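Local coordinates for protein azurocidin (Homo sapiens, PDB 1FY3) that binds heparin and the lipopolysaccharide of Gram-negative bacteria, acting as an antibacterial, chemotactic neutrophil protein with a serine protease fold, at residues 88-93 with 204-209; 109-114 with 184-189. The protein carries 1 engineered substitution. All coordinates share one frame; numbering follows the deposited sequence.

Contact 1 of 2, residues 88-93 with 204-209; sequences NDLMLL and TRVALF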
ATOM      1  N   ASN A  88      13.158  -6.126   0.806  1.00 16.20           N
ATOM      2  CA  ASN A  88      12.999  -5.009  -0.096  1.00 14.71           C
ATOM      3  C   ASN A  88      11.737  -5.176  -0.910  1.00 16.82           C
ATOM      4  O   ASN A  88      11.762  -5.089  -2.129  1.00 15.64           O
ATOM      5  CB  ASN A  88      14.207  -5.008  -1.039  1.00 12.19           C
ATOM      6  CG  ASN A  88      15.484  -4.508  -0.373  1.00 33.68           C
ATOM      7  OD1 ASN A  88      15.552  -4.277   0.847  1.00 20.89           O
ATOM      8  ND2 ASN A  88      16.485  -4.248  -1.203  1.00 34.07           N
ATOM      9  N   ASP A  89      10.646  -5.462  -0.217  1.00 14.08           N
ATOM     10  CA  ASP A  89       9.361  -5.707  -0.852  1.00 13.04           C
ATOM     11  C   ASP A  89       8.675  -4.402  -1.217  1.00 16.68           C
ATOM     12  O   ASP A  89       7.783  -3.926  -0.518  1.00 17.12           O
ATOM     13  CB  ASP A  89       8.473  -6.564   0.082  1.00 13.51           C
ATOM     14  CG  ASP A  89       7.198  -7.048  -0.589  1.00 21.55           C
ATOM     15  OD1 ASP A  89       6.917  -6.804  -1.754  1.00 21.75           O
ATOM     16  OD2 ASP A  89       6.462  -7.802   0.188  1.00 19.90           O
ATOM     17  N   LEU A  90       9.126  -3.798  -2.299  1.00 13.29           N
ATOM     18  CA  LEU A  90       8.622  -2.512  -2.720  1.00 13.47           C
ATOM     19  C   LEU A  90       8.699  -2.435  -4.212  1.00 16.02           C
ATOM     20  O   LEU A  90       9.679  -2.891  -4.808  1.00 15.54           O
ATOM     21  CB  LEU A  90       9.489  -1.392  -2.123  1.00 14.31           C
ATOM     22  CG  LEU A  90       8.981   0.010  -2.470  1.00 20.64           C
ATOM     23  CD1 LEU A  90       8.587   0.763  -1.215  1.00 21.21           C
ATOM     24  CD2 LEU A  90      10.081   0.815  -3.127  1.00 27.16           C
ATOM     25  N   MET A  91       7.651  -1.911  -4.817  1.00 13.62           N
ATOM     26  CA  MET A  91       7.621  -1.812  -6.274  1.00 14.37           C
ATOM     27  C   MET A  91       6.926  -0.559  -6.734  1.00 15.64           C
ATOM     28  O   MET A  91       5.983  -0.089  -6.103  1.00 13.48           O
ATOM     29  CB  MET A  91       6.944  -3.011  -6.931  1.00 17.99           C
ATOM     30  CG  MET A  91       7.099  -2.990  -8.441  1.00 24.25           C
ATOM     31  SD  MET A  91       6.614  -4.545  -9.201  1.00 31.32           S
ATOM     32  CE  MET A  91       8.116  -5.518  -9.024  1.00 27.85           C
ATOM     33  N   LEU A  92       7.428  -0.020  -7.834  1.00 11.93           N
ATOM     34  CA  LEU A  92       6.833   1.171  -8.403  1.00 11.97           C
ATOM     35  C   LEU A  92       6.273   0.818  -9.751  1.00 15.43           C
ATOM     36  O   LEU A  92       6.966   0.234 -10.588  1.00 14.75           O
ATOM     37  CB  LEU A  92       7.787   2.375  -8.547  1.00 12.50           C
ATOM     38  CG  LEU A  92       8.427   2.842  -7.237  1.00 16.65           C
ATOM     39  CD1 LEU A  92       9.252   4.111  -7.488  1.00 15.74           C
ATOM     40  CD2 LEU A  92       7.373   3.090  -6.165  1.00 16.51           C
ATOM     41  N   LEU A  93       5.008   1.172  -9.937  1.00 13.08           N
ATOM     42  CA  LEU A  93       4.305   0.908 -11.187  1.00 12.42           C
ATOM     43  C   LEU A  93       4.131   2.189 -11.932  1.00 15.96           C
ATOM     44  O   LEU A  93       3.507   3.126 -11.450  1.00 15.07           O
ATOM     45  CB  LEU A  93       2.910   0.304 -10.956  1.00 12.60           C
ATOM     46  CG  LEU A  93       2.902  -0.894 -10.002  1.00 16.62           C
ATOM     47  CD1 LEU A  93       1.458  -1.304  -9.717  1.00 15.85           C
ATOM     48  CD2 LEU A  93       3.681  -2.049 -10.631  1.00 19.41           C
ATOM     49  N   THR A 204       7.190  -2.731   4.422  1.00 13.18           N
ATOM     50  CA  THR A 204       8.512  -2.364   3.980  1.00 12.70           C
ATOM     51  C   THR A 204       8.782  -0.944   4.467  1.00 14.96           C
ATOM     52  O   THR A 204       7.908  -0.090   4.394  1.00 14.57           O
ATOM     53  CB  THR A 204       8.604  -2.506   2.450  1.00 19.36           C
ATOM     54  OG1 THR A 204       8.310  -3.841   2.099  1.00 15.69           O
ATOM     55  CG2 THR A 204       9.986  -2.113   1.930  1.00 16.32           C
ATOM     56  N   ARG A 205       9.974  -0.674   4.986  1.00 10.56           N
ATOM     57  CA  ARG A 205      10.284   0.671   5.472  1.00  9.95           C
ATOM     58  C   ARG A 205      10.561   1.625   4.313  1.00 13.83           C
ATOM     59  O   ARG A 205      11.619   1.624   3.707  1.00 12.44           O
ATOM     60  CB  ARG A 205      11.457   0.617   6.417  1.00 10.38           C
ATOM     61  CG  ARG A 205      11.750   1.957   7.070  1.00 21.03           C
ATOM     62  CD  ARG A 205      12.915   1.836   8.067  1.00 26.18           C
ATOM     63  NE  ARG A 205      12.549   1.076   9.256  1.00 28.82           N
ATOM     64  CZ  ARG A 205      12.039   1.644  10.355  1.00 46.39           C
ATOM     65  NH1 ARG A 205      11.836   2.963  10.470  1.00 30.97           N
ATOM     66  NH2 ARG A 205      11.726   0.868  11.381  1.00 33.79           N
ATOM     67  N   VAL A 206       9.572   2.419   3.957  1.00 12.35           N
ATOM     68  CA  VAL A 206       9.692   3.321   2.814  1.00 11.37           C
ATOM     69  C   VAL A 206      10.876   4.304   2.873  1.00 14.23           C
ATOM     70  O   VAL A 206      11.589   4.555   1.886  1.00 13.93           O
ATOM     71  CB  VAL A 206       8.359   4.032   2.554  1.00 14.61           C
ATOM     72  CG1 VAL A 206       8.505   5.073   1.451  1.00 13.22           C
ATOM     73  CG2 VAL A 206       7.287   3.000   2.188  1.00 14.27           C
ATOM     74  N   ALA A 207      11.095   4.879   4.040  1.00 11.02           N
ATOM     75  CA  ALA A 207      12.182   5.846   4.185  1.00 11.19           C
ATOM     76  C   ALA A 207      13.535   5.316   3.734  1.00 15.36           C
ATOM     77  O   ALA A 207      14.434   6.088   3.411  1.00 14.84           O
ATOM     78  CB  ALA A 207      12.234   6.415   5.591  1.00 11.47           C
ATOM     79  N   LEU A 208      13.697   3.994   3.724  1.00 12.19           N
ATOM     80  CA  LEU A 208      14.962   3.428   3.317  1.00 12.77           C
ATOM     81  C   LEU A 208      15.156   3.561   1.833  1.00 18.02           C
ATOM     82  O   LEU A 208      16.286   3.472   1.360  1.00 16.61           O
ATOM     83  CB  LEU A 208      15.064   1.909   3.568  1.00 12.90           C
ATOM     84  CG  LEU A 208      14.993   1.474   5.020  1.00 18.54           C
ATOM     85  CD1 LEU A 208      15.336  -0.013   5.105  1.00 18.91           C
ATOM     86  CD2 LEU A 208      15.969   2.291   5.850  1.00 23.00           C
ATOM     87  N   PHE A 209      14.043   3.713   1.102  1.00 13.62           N
ATOM     88  CA  PHE A 209      14.057   3.723  -0.373  1.00 13.03           C
ATOM     89  C   PHE A 209      13.816   5.072  -1.043  1.00 14.33           C
ATOM     90  O   PHE A 209      13.689   5.134  -2.254  1.00 13.93           O
ATOM     91  CB  PHE A 209      12.943   2.726  -0.834  1.00 14.99           C
ATOM     92  CG  PHE A 209      13.197   1.287  -0.364  1.00 17.59           C
ATOM     93  CD1 PHE A 209      12.830   0.869   0.919  1.00 21.09           C
ATOM     94  CD2 PHE A 209      13.807   0.353  -1.209  1.00 20.41           C
ATOM     95  CE1 PHE A 209      13.071  -0.436   1.357  1.00 21.84           C
ATOM     96  CE2 PHE A 209      14.048  -0.958  -0.790  1.00 23.55           C
ATOM     97  CZ  PHE A 209      13.681  -1.350   0.498  1.00 20.85           C
TER
HETATM   98  O   HOH W   1      10.556  -5.345   2.716  1.00 21.45           O

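Contact 2 of 2, residues 109-114 with 184-189; sequences PLPLQN and LAHGVA. With NAG (2-acetamido-2-deoxy-beta-D-glucopyranose), chain C.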
ATOM      1  N   PRO A 109       2.298  11.770   0.069  1.00 14.34           N
ATOM      2  CA  PRO A 109       3.662  12.213   0.260  1.00 13.92           C
ATOM      3  C   PRO A 109       4.519  11.151   0.936  1.00 17.20           C
ATOM      4  O   PRO A 109       4.025  10.340   1.707  1.00 15.96           O
ATOM      5  CB  PRO A 109       3.596  13.425   1.187  1.00 15.98           C
ATOM      6  CG  PRO A 109       2.127  13.650   1.518  1.00 21.94           C
ATOM      7  CD  PRO A 109       1.309  12.630   0.749  1.00 16.99           C
ATOM      8  N   LEU A 110       5.819  11.198   0.678  1.00 12.83           N
ATOM      9  CA  LEU A 110       6.753  10.234   1.248  1.00 12.26           C
ATOM     10  C   LEU A 110       7.694  10.843   2.265  1.00 14.66           C
ATOM     11  O   LEU A 110       7.954  12.035   2.271  1.00 12.60           O
ATOM     12  CB  LEU A 110       7.672   9.652   0.140  1.00 12.49           C
ATOM     13  CG  LEU A 110       6.968   9.065  -1.073  1.00 17.18           C
ATOM     14  CD1 LEU A 110       7.956   9.032  -2.236  1.00 17.83           C
ATOM     15  CD2 LEU A 110       6.453   7.654  -0.768  1.00 18.00           C
ATOM     16  N   PRO A 111       8.262   9.976   3.085  1.00 13.93           N
ATOM     17  CA  PRO A 111       9.241  10.425   4.050  1.00 13.97           C
ATOM     18  C   PRO A 111      10.570  10.675   3.324  1.00 15.43           C
ATOM     19  O   PRO A 111      10.842  10.094   2.265  1.00 13.56           O
ATOM     20  CB  PRO A 111       9.456   9.231   5.010  1.00 14.99           C
ATOM     21  CG  PRO A 111       8.887   8.000   4.332  1.00 19.16           C
ATOM     22  CD  PRO A 111       7.943   8.530   3.255  1.00 14.63           C
ATOM     23  N   LEU A 112      11.396  11.523   3.921  1.00 12.67           N
ATOM     24  CA  LEU A 112      12.740  11.773   3.423  1.00 13.09           C
ATOM     25  C   LEU A 112      13.627  10.558   3.724  1.00 16.21           C
ATOM     26  O   LEU A 112      13.388   9.792   4.666  1.00 14.69           O
ATOM     27  CB  LEU A 112      13.393  12.985   4.134  1.00 12.74           C
ATOM     28  CG  LEU A 112      12.748  14.302   3.798  1.00 15.20           C
ATOM     29  CD1 LEU A 112      13.235  15.381   4.760  1.00 13.83           C
ATOM     30  CD2 LEU A 112      13.100  14.642   2.354  1.00 17.18           C
ATOM     31  N   GLN A 113      14.679  10.407   2.942  1.00 14.18           N
ATOM     32  CA  GLN A 113      15.600   9.297   3.118  1.00 13.26           C
ATOM     33  C   GLN A 113      15.983   9.132   4.570  1.00 17.57           C
ATOM     34  O   GLN A 113      16.319  10.115   5.254  1.00 15.10           O
ATOM     35  CB  GLN A 113      16.858   9.428   2.232  1.00 12.75           C
ATOM     36  CG  GLN A 113      17.816   8.244   2.385  1.00 15.98           C
ATOM     37  CD  GLN A 113      17.301   6.960   1.741  1.00 25.96           C
ATOM     38  OE1 GLN A 113      16.686   6.976   0.675  1.00 18.08           O
ATOM     39  NE2 GLN A 113      17.596   5.822   2.353  1.00 19.10           N
ATOM     40  N   ASN A 114      15.893   7.879   5.009  1.00 15.27           N
ATOM     41  CA  ASN A 114      16.255   7.496   6.358  1.00 15.88           C
ATOM     42  C   ASN A 114      15.384   8.050   7.449  1.00 19.43           C
ATOM     43  O   ASN A 114      15.749   7.936   8.600  1.00 18.03           O
ATOM     44  CB  ASN A 114      17.726   7.890   6.702  1.00 19.48           C
ATOM     45  CG  ASN A 114      18.764   7.064   5.968  1.00 32.90           C
ATOM     46  OD1 ASN A 114      18.450   6.001   5.396  1.00 21.07           O
ATOM     47  ND2 ASN A 114      19.999   7.562   5.962  1.00 22.30           N
ATOM     48  N   LEU A 184       2.501  10.694   6.208  1.00 14.54           N
ATOM     49  CA  LEU A 184       3.400  10.170   5.183  1.00 14.53           C
ATOM     50  C   LEU A 184       3.292   8.659   5.002  1.00 17.95           C
ATOM     51  O   LEU A 184       2.899   7.924   5.915  1.00 17.89           O
ATOM     52  CB  LEU A 184       4.839  10.431   5.672  1.00 15.34           C
ATOM     53  CG  LEU A 184       5.432  11.791   5.345  1.00 20.79           C
ATOM     54  CD1 LEU A 184       4.435  12.803   4.804  1.00 20.89           C
ATOM     55  CD2 LEU A 184       6.357  12.355   6.437  1.00 20.33           C
ATOM     56  N   ALA A 185       3.699   8.188   3.824  1.00 12.70           N
ATOM     57  CA  ALA A 185       3.706   6.771   3.540  1.00 11.90           C
ATOM     58  C   ALA A 185       4.999   6.191   4.100  1.00 17.21           C
ATOM     59  O   ALA A 185       6.037   6.163   3.397  1.00 17.94           O
ATOM     60  CB  ALA A 185       3.602   6.502   2.045  1.00 12.32           C
ATOM     61  N   HIS A 186       4.944   5.782   5.370  1.00 13.07           N
ATOM     62  CA  HIS A 186       6.109   5.213   6.036  1.00 13.18           C
ATOM     63  C   HIS A 186       6.318   3.735   5.742  1.00 16.33           C
ATOM     64  O   HIS A 186       7.403   3.194   5.949  1.00 16.20           O
ATOM     65  CB  HIS A 186       6.060   5.481   7.541  1.00 14.26           C
ATOM     66  CG  HIS A 186       6.657   6.802   7.892  1.00 18.26           C
ATOM     67  ND1 HIS A 186       8.018   6.970   7.968  1.00 19.95           N
ATOM     68  CD2 HIS A 186       6.068   8.003   8.180  1.00 20.49           C
ATOM     69  CE1 HIS A 186       8.240   8.242   8.296  1.00 19.28           C
ATOM     70  NE2 HIS A 186       7.091   8.886   8.446  1.00 19.97           N
ATOM     71  N   GLY A 187       5.277   3.058   5.257  1.00 12.46           N
ATOM     72  CA  GLY A 187       5.364   1.647   4.960  1.00 11.49           C
ATOM     73  C   GLY A 187       4.475   1.207   3.800  1.00 15.95           C
ATOM     74  O   GLY A 187       3.557   1.909   3.371  1.00 13.39           O
ATOM     75  N   VAL A 188       4.810   0.009   3.313  1.00 12.61           N
ATOM     76  CA  VAL A 188       4.117  -0.704   2.270  1.00 10.91           C
ATOM     77  C   VAL A 188       3.813  -2.093   2.831  1.00 16.07           C
ATOM     78  O   VAL A 188       4.731  -2.850   3.179  1.00 14.16           O
ATOM     79  CB  VAL A 188       4.951  -0.808   1.004  1.00 12.19           C
ATOM     80  CG1 VAL A 188       4.226  -1.672  -0.009  1.00 10.68           C
ATOM     81  CG2 VAL A 188       5.169   0.603   0.424  1.00 12.27           C
ATOM     82  N   ALA A 189       2.532  -2.402   2.972  1.00 13.41           N
ATOM     83  CA  ALA A 189       2.128  -3.682   3.529  1.00 12.91           C
ATOM     84  C   ALA A 189       2.805  -4.819   2.795  1.00 16.40           C
ATOM     85  O   ALA A 189       2.706  -4.956   1.573  1.00 14.54           O
ATOM     86  CB  ALA A 189       0.616  -3.823   3.590  1.00 13.41           C
TER
HETATM   87  C1  NAG C 401      21.008   6.819   5.255  1.00 17.10           C
HETATM   88  C2  NAG C 401      22.082   7.772   4.723  1.00 14.74           C
HETATM   89  C3  NAG C 401      23.197   6.879   4.102  1.00 19.53           C
HETATM   90  C4  NAG C 401      23.735   5.897   5.171  1.00 31.30           C
HETATM   91  C5  NAG C 401      22.566   4.988   5.543  1.00 34.00           C
HETATM   92  C6  NAG C 401      22.952   3.823   6.460  1.00100.00           C
HETATM   93  C7  NAG C 401      21.477   9.959   3.882  1.00 19.35           C
HETATM   94  C8  NAG C 401      20.781  10.707   2.740  1.00 17.26           C
HETATM   95  N2  NAG C 401      21.512   8.643   3.678  1.00 17.47           N
HETATM   96  O3  NAG C 401      24.252   7.760   3.841  1.00 33.62           O
HETATM   97  O4  NAG C 401      24.835   5.041   4.702  1.00 40.26           O
HETATM   98  O5  NAG C 401      21.624   5.891   6.140  1.00 21.13           O
HETATM   99  O6  NAG C 401      23.390   4.307   7.756  1.00 41.55           O
HETATM  100  O7  NAG C 401      21.664  10.422   5.007  1.00 17.95           O

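Contact 1 of 2, residues 88-93 with 204-209
Chi1 of -59° at Thr204 sets OG1 beside its own backbone N and CG2 anti to that N, turning the hydroxyl to Asp89 and the methyl to Leu90. Thr204 OG1 donates to Asp89 O at 2.7 Å. The donor lies 42° out of the carbonyl plane, above it rather than on a lone pair. Water 1 completes the grip: it accepts from Asp89 N at 2.9 Å and donates to Thr204 OG1 at 2.8 Å, so the hydroxyl is bonded both as donor and as acceptor. Thr204 CG2 packs against Leu90 CB at 4.1 Å. Chi1 of Leu90 carries CG toward the other segment, anti to the backbone N, and an unusual chi2, away from the staggered positions, splits the two methyls: Leu90 CD1 meets Val206 CG2 at 4.3 Å, and Leu90 CD2 lies 4.1 Å from Phe209 CB. The Leu90 and Phe209 side chains pass alongside each other, pointing opposite ways. At the far rim of the ring, Asn88 OD1 comes to 3.5 Å from Phe209 CZ, near the ring plane, with amide and ring planes 86° apart. The amide therefore stands upright at the ring edge, while Asn88 ND2 bonds to Asn79 O. The Asp89 carboxylate takes no part in this grip: its OD2 bonds to Ser190 and Ser41. In the S1 family this is the position of the triad aspartate, and Ser41 stands where active proteases carry the histidine, consistent with a protease homolog. The threonine and its water thus hold the main chain of Asp89 through both its N and its O, a second shell behind the remnant of the triad, while Asn88 puts its oxygen where the weakly positive ring hydrogens of Phe209 probably favour it.

Contact 2 of 2, residues 109-114 with 184-189
Pro111 lies over one face of the His186 ring in a CH-pi contact, its CG 4.2 Å from the ring centroid and 25° off the normal, shifted toward the rim. Pro111 CB comes within 3.6 Å of His186 CE1. The other end of the proline ring is pressed against the backbone, with Pro111 CD only 3.0 Å from Ala185 O. That buried carbonyl has no hydrogen-bonding partner in the model. Ala185 CB meets Leu110 CD2 at 4.2 Å. Nearer the surface, Leu184 has CG beside its backbone N and an almost eclipsed chi2 of 11°, which carries Leu184 CD1 to Pro109 CB at 3.8 Å, the two side chains crossing at about a right angle. The polar edge begins at Pro109 O, which receives Ala185 N at 3.0 Å in a bond of 162° at the hydrogen; the CA-H of Leu184 approaches the same oxygen. Further along the loop, Gln113 NE2 donates to Asn114 OD1 at 3.2 Å from above the carbonyl plane, and Asn114 ND2 carries the N-linked sugar. Leu110 reaches from the loop to Ile213 and Arg210 of helix 210-217 and, with Ala185, to Met37 of strand 35-38. Strand 184-192 carries a classic beta bulge, where His186 and Gly187 both face Leu179 of strand 178-181. Loop 109-114, part of the connection between the two beta barrels of the chymotrypsin-like fold, is thereby laid against the start of strand 184-192, in the sheet that also holds 178-181 and 201-205.

In the fold
The two contacts lie 8 Å apart, centre to centre, and meet in one sheet, where strands 184-192 and 201-205 are neighbours, with Thr204 N probably bonded to Val188 O. Contact 1 is buried and brings the loop leading into strand 91-95 of the six-stranded barrel up to the end of strand 201-205 and the turn after it; contact 2 is only partly buried and joins that sheet to the loop connecting strands 91-95 and 122-127. Contact 1 pairs a side-chain hydroxyl and a water with leucine and phenylalanine packing, whereas contact 2 sets proline rings beside a single main-chain bond. Ala207 O, probably bonded to Asn114 N, ties 204-209 to 109-114, and Met37 touches side chains of both contacts.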